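Local coordinates for transcriptional regulator, LacI family (Arthrobacter sp., PDB 4RKQ), which probably binds a sugar or related small effector and controls transcription in response, as LacI-family regulators do, at residues R92-L97 against G102-S107; L134-A139 against D200-G205; S167-E172 against A183-E188. All coordinates share one frame; numbering follows the deposited sequence.

Contact 1: residues R92-L97 against G102-S107; sequences RPLIVL and GGAAGS
L94 and V96 grip G106 through the backbone, where strands 94-97 and 106-110 pair in parallel. G106 N donates to L94 O over 2.9 Å. The donor lies in the carbonyl plane, with a C=O...N angle of 156°. G106 O in turn accepts from V96 N at 3.1 Å. Here the donor stands 37° out of the G106 carbonyl plane. G106 is therefore held at both its N and its O by the two residues that flank I95, the usual pattern of parallel sheet. Two CA-H...O contacts accompany these bonds. I95 CA lies 3.3 Å from G106 O, and S107 CA lies 3.2 Å from V96 O. With no side chain on G106, I95 CG1 can pack close beside it.

Small apolar groups pack beside the backbone bonds. The methyl of A105 meets the P93 ring, CB to CB, at 3.8 Å. A104 CB faces two branches, 4.0 Å from L94 CD2 and 4.2 Å from V96 CG2. L94 reaches it because its CG is anti to the backbone N (chi1 175°). The Q86 side chain of helix 82-89 joins both segments: OE1 accepts from L94 N and A105 N, and NE2 donates to R92 O.

The other end is loose. G102 and G103 are exposed and make no contact with 92-97. G103 N is tied instead to D83.

Strand 94-97 has 73-76 along its other edge. Helix 82-89 covers the face that carries L94 and V96, and helix 246-262 covers the face of P93, I95 and L97. The contact thus lies inside an alpha/beta sandwich, in the N-terminal lobe of a periplasmic-binding-protein-like fold.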
loop_
_atom_site.group_PDB
_atom_site.type_symbol
_atom_site.label_atom_id
_atom_site.label_comp_id
_atom_site.label_asym_id
_atom_site.label_seq_id
_atom_site.Cartn_x
_atom_site.Cartn_y
_atom_site.Cartn_z
ATOM N N ARG A 92 23.428 9.658 16.249
ATOM C CA ARG A 92 22.546 8.577 15.813
ATOM C C ARG A 92 22.305 8.778 14.293
ATOM O O ARG A 92 21.874 9.825 13.854
ATOM C CB ARG A 92 21.217 8.580 16.606
ATOM C CG ARG A 92 21.375 8.475 18.118
ATOM C CD ARG A 92 20.096 8.763 18.883
ATOM N NE ARG A 92 19.832 10.198 18.879
ATOM C CZ ARG A 92 19.011 10.817 19.704
ATOM N NH1 ARG A 92 18.304 10.125 20.602
ATOM N NH2 ARG A 92 18.843 12.132 19.584
ATOM N N PRO A 93 22.678 7.796 13.481
ATOM C CA PRO A 93 22.738 8.024 12.034
ATOM C C PRO A 93 21.361 8.133 11.380
ATOM O O PRO A 93 20.433 7.377 11.727
ATOM C CB PRO A 93 23.501 6.786 11.496
ATOM C CG PRO A 93 23.518 5.792 12.597
ATOM C CD PRO A 93 23.282 6.507 13.894
ATOM N N LEU A 94 21.229 9.151 10.540
ATOM C CA LEU A 94 20.136 9.264 9.618
ATOM C C LEU A 94 20.582 8.824 8.230
ATOM O O LEU A 94 21.612 9.288 7.730
ATOM C CB LEU A 94 19.667 10.703 9.555
ATOM C CG LEU A 94 18.600 11.053 8.541
ATOM C CD1 LEU A 94 17.286 10.336 8.851
ATOM C CD2 LEU A 94 18.408 12.567 8.554
ATOM N N ILE A 95 19.780 7.927 7.634
ATOM C CA ILE A 95 19.870 7.625 6.229
ATOM C C ILE A 95 18.625 8.187 5.559
ATOM O O ILE A 95 17.524 7.692 5.782
ATOM C CB ILE A 95 19.939 6.106 5.995
ATOM C CG1 ILE A 95 21.211 5.581 6.692
ATOM C CG2 ILE A 95 19.982 5.815 4.499
ATOM C CD1 ILE A 95 21.307 4.117 6.728
ATOM N N VAL A 96 18.806 9.186 4.723
ATOM C CA VAL A 96 17.713 9.731 3.867
ATOM C C VAL A 96 17.740 9.259 2.440
ATOM O O VAL A 96 18.793 8.979 1.881
ATOM C CB VAL A 96 17.730 11.284 3.838
ATOM C CG1 VAL A 96 17.383 11.859 5.191
ATOM C CG2 VAL A 96 19.081 11.821 3.374
ATOM N N LEU A 97 16.568 9.208 1.820
ATOM C CA LEU A 97 16.478 8.868 0.440
ATOM C C LEU A 97 15.880 9.993 -0.367
ATOM O O LEU A 97 14.994 10.721 0.100
ATOM C CB LEU A 97 15.564 7.663 0.254
ATOM C CG LEU A 97 16.138 6.386 0.827
ATOM C CD1 LEU A 97 15.800 6.185 2.302
ATOM C CD2 LEU A 97 15.650 5.232 -0.020
ATOM N N GLY A 102 22.384 17.011 2.921
ATOM C CA GLY A 102 23.124 17.905 3.809
ATOM C C GLY A 102 24.111 17.068 4.610
ATOM O O GLY A 102 24.822 16.228 4.035
ATOM N N GLY A 103 24.111 17.269 5.935
ATOM C CA GLY A 103 24.979 16.569 6.848
ATOM C C GLY A 103 24.466 15.226 7.352
ATOM O O GLY A 103 25.024 14.678 8.298
ATOM N N ALA A 104 23.442 14.662 6.736
ATOM C CA ALA A 104 22.953 13.347 7.164
ATOM C C ALA A 104 24.079 12.323 7.022
ATOM O O ALA A 104 24.901 12.412 6.135
ATOM C CB ALA A 104 21.765 12.955 6.344
ATOM N N ALA A 105 24.142 11.402 7.961
ATOM C CA ALA A 105 25.162 10.363 7.993
ATOM C C ALA A 105 25.203 9.541 6.730
ATOM O O ALA A 105 26.276 9.151 6.309
ATOM C CB ALA A 105 24.943 9.451 9.201
ATOM N N GLY A 106 24.032 9.272 6.140
ATOM C CA GLY A 106 23.934 8.446 4.976
ATOM C C GLY A 106 22.856 8.906 4.056
ATOM O O GLY A 106 21.886 9.548 4.487
ATOM N N SER A 107 23.007 8.549 2.790
ATOM C CA SER A 107 22.036 8.982 1.736
ATOM C C SER A 107 22.006 8.017 0.597
ATOM O O SER A 107 23.021 7.501 0.180
ATOM C CB SER A 107 22.418 10.357 1.175
ATOM O OG SER A 107 21.434 10.893 0.310
#

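Contact 2: residues L134-A139 against D200-G205; sequences LEAGSA and DLMAAG
M202 reaches from helix 200-212 to L134, E135 and A136 on strand 131-136. It is the one residue of its segment that touches the strand.

The apolar contacts come first. M202 CE rests against the fork of the L134 side chain, 3.8 Å from CG and 4.0 Å from each of CD1 and CD2. The sulfur packs on a second residue: M202 SD lies 3.7 Å from A136 CB. The shape of the methionine allows both. Its chain is extended at chi2 (-176°) and then bends at chi3 (84°), which turns the methyl out of line. A178 of helix 175-188 touches both L134 and M202. Elsewhere on the helix, A204 packs on L234 of the second subunit. Shortened to an alanine, M202 would lose its SD and CE, which is likely to open a gap between helix and strand and leave the L134 branches and A136 CB without this packing partner.

One contact involves the backbone: E135 O is 3.7 Å from M202 CE.

Polar groups bond elsewhere. The E135 side chain starts away from the helix, and its OE1 bonds T149 OG1; A136 N also reaches OE1, but weakly. The D200 carboxylate bonds T241 OG1 and I229 N.

The segment axes approach to 9.7 Å, and one long side chain spans the distance. No hydrogen bond crosses between the segments. The chemistry therefore implies that helix and sheet are joined here by dispersion and fit, in the buried core of the C-terminal lobe.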
loop_
_atom_site.group_PDB
_atom_site.type_symbol
_atom_site.label_atom_id
_atom_site.label_comp_id
_atom_site.label_asym_id
_atom_site.label_seq_id
_atom_site.Cartn_x
_atom_site.Cartn_y
_atom_site.Cartn_z
ATOM N N LEU A 134 3.997 13.917 -17.309
ATOM C CA LEU A 134 3.082 14.338 -16.288
ATOM C C LEU A 134 3.874 14.441 -14.985
ATOM O O LEU A 134 4.349 13.462 -14.459
ATOM C CB LEU A 134 1.940 13.328 -16.181
ATOM C CG LEU A 134 1.101 13.475 -14.910
ATOM C CD1 LEU A 134 0.437 14.837 -14.833
ATOM C CD2 LEU A 134 0.106 12.344 -14.883
ATOM N N GLU A 135 3.925 15.645 -14.447
ATOM C CA GLU A 135 4.781 15.999 -13.329
ATOM C C GLU A 135 3.919 16.021 -12.071
ATOM O O GLU A 135 2.777 16.408 -12.127
ATOM C CB GLU A 135 5.313 17.422 -13.615
ATOM C CG GLU A 135 6.087 18.121 -12.525
ATOM C CD GLU A 135 7.435 17.490 -12.321
ATOM O OE1 GLU A 135 7.451 16.307 -11.940
ATOM O OE2 GLU A 135 8.466 18.165 -12.537
ATOM N N ALA A 136 4.492 15.699 -10.922
ATOM C CA ALA A 136 3.773 15.867 -9.651
ATOM C C ALA A 136 4.039 17.312 -9.163
ATOM O O ALA A 136 5.206 17.724 -9.039
ATOM C CB ALA A 136 4.297 14.875 -8.651
ATOM N N GLY A 137 2.992 18.072 -8.906
ATOM C CA GLY A 137 3.168 19.434 -8.386
ATOM C C GLY A 137 1.973 20.312 -8.673
ATOM O O GLY A 137 0.857 19.831 -8.881
ATOM N N SER A 138 2.234 21.611 -8.729
ATOM C CA SER A 138 1.217 22.654 -8.924
ATOM C C SER A 138 1.802 23.680 -9.901
ATOM O O SER A 138 3.009 23.876 -9.919
ATOM C CB SER A 138 0.905 23.336 -7.586
ATOM O OG SER A 138 -0.011 24.394 -7.765
ATOM N N ALA A 139 0.971 24.327 -10.715
ATOM C CA ALA A 139 1.440 25.438 -11.568
ATOM C C ALA A 139 0.701 26.757 -11.269
ATOM O O ALA A 139 0.594 27.628 -12.148
ATOM C CB ALA A 139 1.293 25.066 -13.037
ATOM N N ASP A 200 4.344 5.589 -10.740
ATOM C CA ASP A 200 3.303 4.559 -11.012
ATOM C C ASP A 200 1.895 4.895 -10.543
ATOM O O ASP A 200 0.938 4.597 -11.239
ATOM C CB ASP A 200 3.684 3.203 -10.428
ATOM C CG ASP A 200 4.862 2.524 -11.149
ATOM O OD1 ASP A 200 5.296 3.036 -12.185
ATOM O OD2 ASP A 200 5.330 1.455 -10.648
ATOM N N LEU A 201 1.750 5.485 -9.360
ATOM C CA LEU A 201 0.440 5.871 -8.884
ATOM C C LEU A 201 -0.212 6.870 -9.859
ATOM O O LEU A 201 -1.387 6.717 -10.242
ATOM C CB LEU A 201 0.566 6.515 -7.512
ATOM C CG LEU A 201 -0.743 6.995 -6.924
ATOM C CD1 LEU A 201 -1.687 5.836 -6.773
ATOM C CD2 LEU A 201 -0.521 7.737 -5.601
ATOM N N MET A 202 0.557 7.880 -10.276
ATOM C CA MET A 202 0.043 8.838 -11.272
ATOM C C MET A 202 -0.212 8.111 -12.605
ATOM O O MET A 202 -1.200 8.356 -13.262
ATOM C CB MET A 202 0.980 10.058 -11.407
ATOM C CG MET A 202 1.037 10.959 -10.142
ATOM S SD MET A 202 2.031 12.451 -10.334
ATOM C CE MET A 202 0.813 13.510 -11.076
ATOM N N ALA A 203 0.665 7.177 -12.983
ATOM C CA ALA A 203 0.448 6.419 -14.205
ATOM C C ALA A 203 -0.842 5.617 -14.209
ATOM O O ALA A 203 -1.491 5.514 -15.239
ATOM C CB ALA A 203 1.636 5.515 -14.535
ATOM N N ALA A 204 -1.241 5.081 -13.070
ATOM C CA ALA A 204 -2.510 4.355 -12.989
ATOM C C ALA A 204 -3.644 5.282 -13.334
ATOM O O ALA A 204 -4.616 4.886 -13.973
ATOM C CB ALA A 204 -2.697 3.755 -11.606
ATOM N N GLY A 205 -3.539 6.535 -12.931
ATOM C CA GLY A 205 -4.549 7.510 -13.280
ATOM C C GLY A 205 -4.558 7.837 -14.789
ATOM O O GLY A 205 -5.617 8.052 -15.399
#

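Contact 3: residues S167-E172 against A183-E188; sequences SLIVAE and AAFLRE
F185 carries this contact from helix 175-188 to S167 and I169 on strand 166-171. Its CG is anti to the backbone N (chi1 -177°), which extends the ring toward the strand. The CB comes within 4.0 Å of I169 CD1. At the root of the ring, F185 CG is 3.7 Å from the same methyl. The two ortho carbons share the isoleucine: F185 CD1 lies 3.8 Å from I169 CG1, and F185 CD2 lies 3.7 Å from I169 CD1. The methyl sits over the ring face, 3.9 Å from the F185 centroid and 22° off the normal. This is a CH-pi contact, shifted toward the rim. Farther out, F185 CE1 is 3.7 Å from S167 CB. At the tip, F185 CZ meets S167 CB at 3.5 Å, in an oblique approach. S167 OG lies at the ring edge, in plane.

F185 also stacks its ring with that of H189 and touches T192. I169 packs on A181 of the same helix and on L134 of the neighbouring strand 131-136.

The contact joins the end of the helix to the outermost strand of the sheet within this chain. Nothing across it is a hydrogen bond. Its chemistry is that of an aromatic face against an aliphatic methyl, with a serine beside the ring tip, at a partly buried border of the lobe.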
loop_
_atom_site.group_PDB
_atom_site.type_symbol
_atom_site.label_atom_id
_atom_site.label_comp_id
_atom_site.label_asym_id
_atom_site.label_seq_id
_atom_site.Cartn_x
_atom_site.Cartn_y
_atom_site.Cartn_z
ATOM N N SER A 167 4.988 17.929 -24.427
ATOM C CA SER A 167 4.241 18.823 -23.569
ATOM C C SER A 167 4.399 18.432 -22.110
ATOM O O SER A 167 4.581 17.277 -21.813
ATOM C CB SER A 167 2.765 18.766 -23.875
ATOM O OG SER A 167 2.534 18.988 -25.232
ATOM N N LEU A 168 4.273 19.410 -21.227
ATOM C CA LEU A 168 4.265 19.201 -19.788
ATOM C C LEU A 168 2.864 19.341 -19.197
ATOM O O LEU A 168 2.170 20.326 -19.433
ATOM C CB LEU A 168 5.175 20.213 -19.118
ATOM C CG LEU A 168 5.310 20.101 -17.594
ATOM C CD1 LEU A 168 6.053 18.831 -17.209
ATOM C CD2 LEU A 168 6.057 21.340 -17.069
ATOM N N ILE A 169 2.485 18.348 -18.391
ATOM C CA ILE A 169 1.254 18.363 -17.589
ATOM C C ILE A 169 1.708 18.282 -16.140
ATOM O O ILE A 169 2.706 17.610 -15.841
ATOM C CB ILE A 169 0.375 17.129 -17.863
ATOM C CG1 ILE A 169 0.245 16.869 -19.357
ATOM C CG2 ILE A 169 -1.012 17.282 -17.221
ATOM C CD1 ILE A 169 -0.274 15.488 -19.641
ATOM N N VAL A 170 1.018 19.019 -15.285
ATOM C CA VAL A 170 1.293 19.045 -13.849
ATOM C C VAL A 170 -0.004 18.725 -13.134
ATOM O O VAL A 170 -1.057 19.161 -13.535
ATOM C CB VAL A 170 1.822 20.413 -13.402
ATOM C CG1 VAL A 170 2.083 20.441 -11.905
ATOM C CG2 VAL A 170 3.115 20.733 -14.137
ATOM N N ALA A 171 0.077 17.873 -12.119
ATOM C CA ALA A 171 -1.065 17.538 -11.291
ATOM C C ALA A 171 -0.552 17.134 -9.900
ATOM O O ALA A 171 0.629 16.761 -9.726
ATOM C CB ALA A 171 -1.856 16.391 -11.930
ATOM N N GLU A 172 -1.455 17.168 -8.931
ATOM C CA GLU A 172 -1.184 16.678 -7.579
ATOM C C GLU A 172 -0.914 15.195 -7.656
ATOM O O GLU A 172 -1.458 14.515 -8.521
ATOM C CB GLU A 172 -2.413 16.939 -6.676
ATOM C CG GLU A 172 -2.146 17.024 -5.185
ATOM C CD GLU A 172 -3.409 16.793 -4.370
ATOM O OE1 GLU A 172 -4.511 17.088 -4.879
ATOM O OE2 GLU A 172 -3.311 16.304 -3.223
ATOM N N ALA A 183 -6.975 13.613 -18.631
ATOM C CA ALA A 183 -8.218 13.713 -19.424
ATOM C C ALA A 183 -8.380 15.092 -20.056
ATOM O O ALA A 183 -8.753 15.206 -21.241
ATOM C CB ALA A 183 -9.440 13.367 -18.558
ATOM N N ALA A 184 -8.091 16.139 -19.287
ATOM C CA ALA A 184 -8.223 17.530 -19.760
ATOM C C ALA A 184 -7.258 17.789 -20.895
ATOM O O ALA A 184 -7.621 18.336 -21.928
ATOM C CB ALA A 184 -7.969 18.519 -18.637
ATOM N N PHE A 185 -6.022 17.358 -20.692
ATOM C CA PHE A 185 -4.981 17.471 -21.692
ATOM C C PHE A 185 -5.275 16.712 -22.983
ATOM O O PHE A 185 -5.034 17.237 -24.061
ATOM C CB PHE A 185 -3.673 16.953 -21.115
ATOM C CG PHE A 185 -2.512 17.086 -22.045
ATOM C CD1 PHE A 185 -1.836 18.280 -22.157
ATOM C CD2 PHE A 185 -2.102 16.022 -22.793
ATOM C CE1 PHE A 185 -0.776 18.403 -23.016
ATOM C CE2 PHE A 185 -1.041 16.123 -23.652
ATOM C CZ PHE A 185 -0.364 17.314 -23.752
ATOM N N LEU A 186 -5.735 15.464 -22.873
ATOM C CA LEU A 186 -6.074 14.646 -24.046
ATOM C C LEU A 186 -7.254 15.211 -24.889
ATOM O O LEU A 186 -7.249 15.039 -26.094
ATOM C CB LEU A 186 -6.372 13.206 -23.631
ATOM C CG LEU A 186 -5.166 12.419 -23.114
ATOM C CD1 LEU A 186 -5.637 11.189 -22.361
ATOM C CD2 LEU A 186 -4.227 12.022 -24.245
ATOM N N ARG A 187 -8.240 15.866 -24.257
ATOM C CA ARG A 187 -9.279 16.660 -24.986
ATOM C C ARG A 187 -8.631 17.674 -25.928
ATOM O O ARG A 187 -9.009 17.794 -27.077
ATOM C CB ARG A 187 -10.240 17.411 -24.017
ATOM C CG ARG A 187 -11.676 16.887 -24.013
ATOM C CD ARG A 187 -12.162 16.517 -22.619
ATOM N NE ARG A 187 -12.338 17.673 -21.750
ATOM C CZ ARG A 187 -12.271 17.648 -20.414
ATOM N NH1 ARG A 187 -12.443 18.772 -19.739
ATOM N NH2 ARG A 187 -12.025 16.526 -19.736
ATOM N N GLU A 188 -7.636 18.382 -25.415
ATOM C CA GLU A 188 -6.907 19.373 -26.169
ATOM C C GLU A 188 -5.835 18.795 -27.082
ATOM O O GLU A 188 -5.578 19.357 -28.124
ATOM C CB GLU A 188 -6.297 20.395 -25.215
ATOM C CG GLU A 188 -7.316 21.379 -24.654
ATOM C CD GLU A 188 -6.744 22.776 -24.452
ATOM O OE1 GLU A 188 -7.384 23.756 -24.896
ATOM O OE2 GLU A 188 -5.647 22.896 -23.864
#

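From the N terminus, contact 1 comes first. It closes the short connection between strands 94-97 and 106-110; four residues lie between its segments. Contact 2 opens later, at 134-139, and closes only at 200-205. Contact 3 is nested inside that loop: strand 166-171 leads into helix 175-188, whose last turns fold back on the strand. Contacts 2 and 3 touch, since strands 131-136 and 166-171 are neighbours, and E135 N lies 2.7 Å from I169 O, a probable hydrogen bond. Contact 1 stands apart in the N-terminal lobe, its centre about 28 Å from that of contact 2. In the C-terminal lobe, contacts 2 and 3 tie strands 131-136 and 166-171 to helices 200-212 and 175-188.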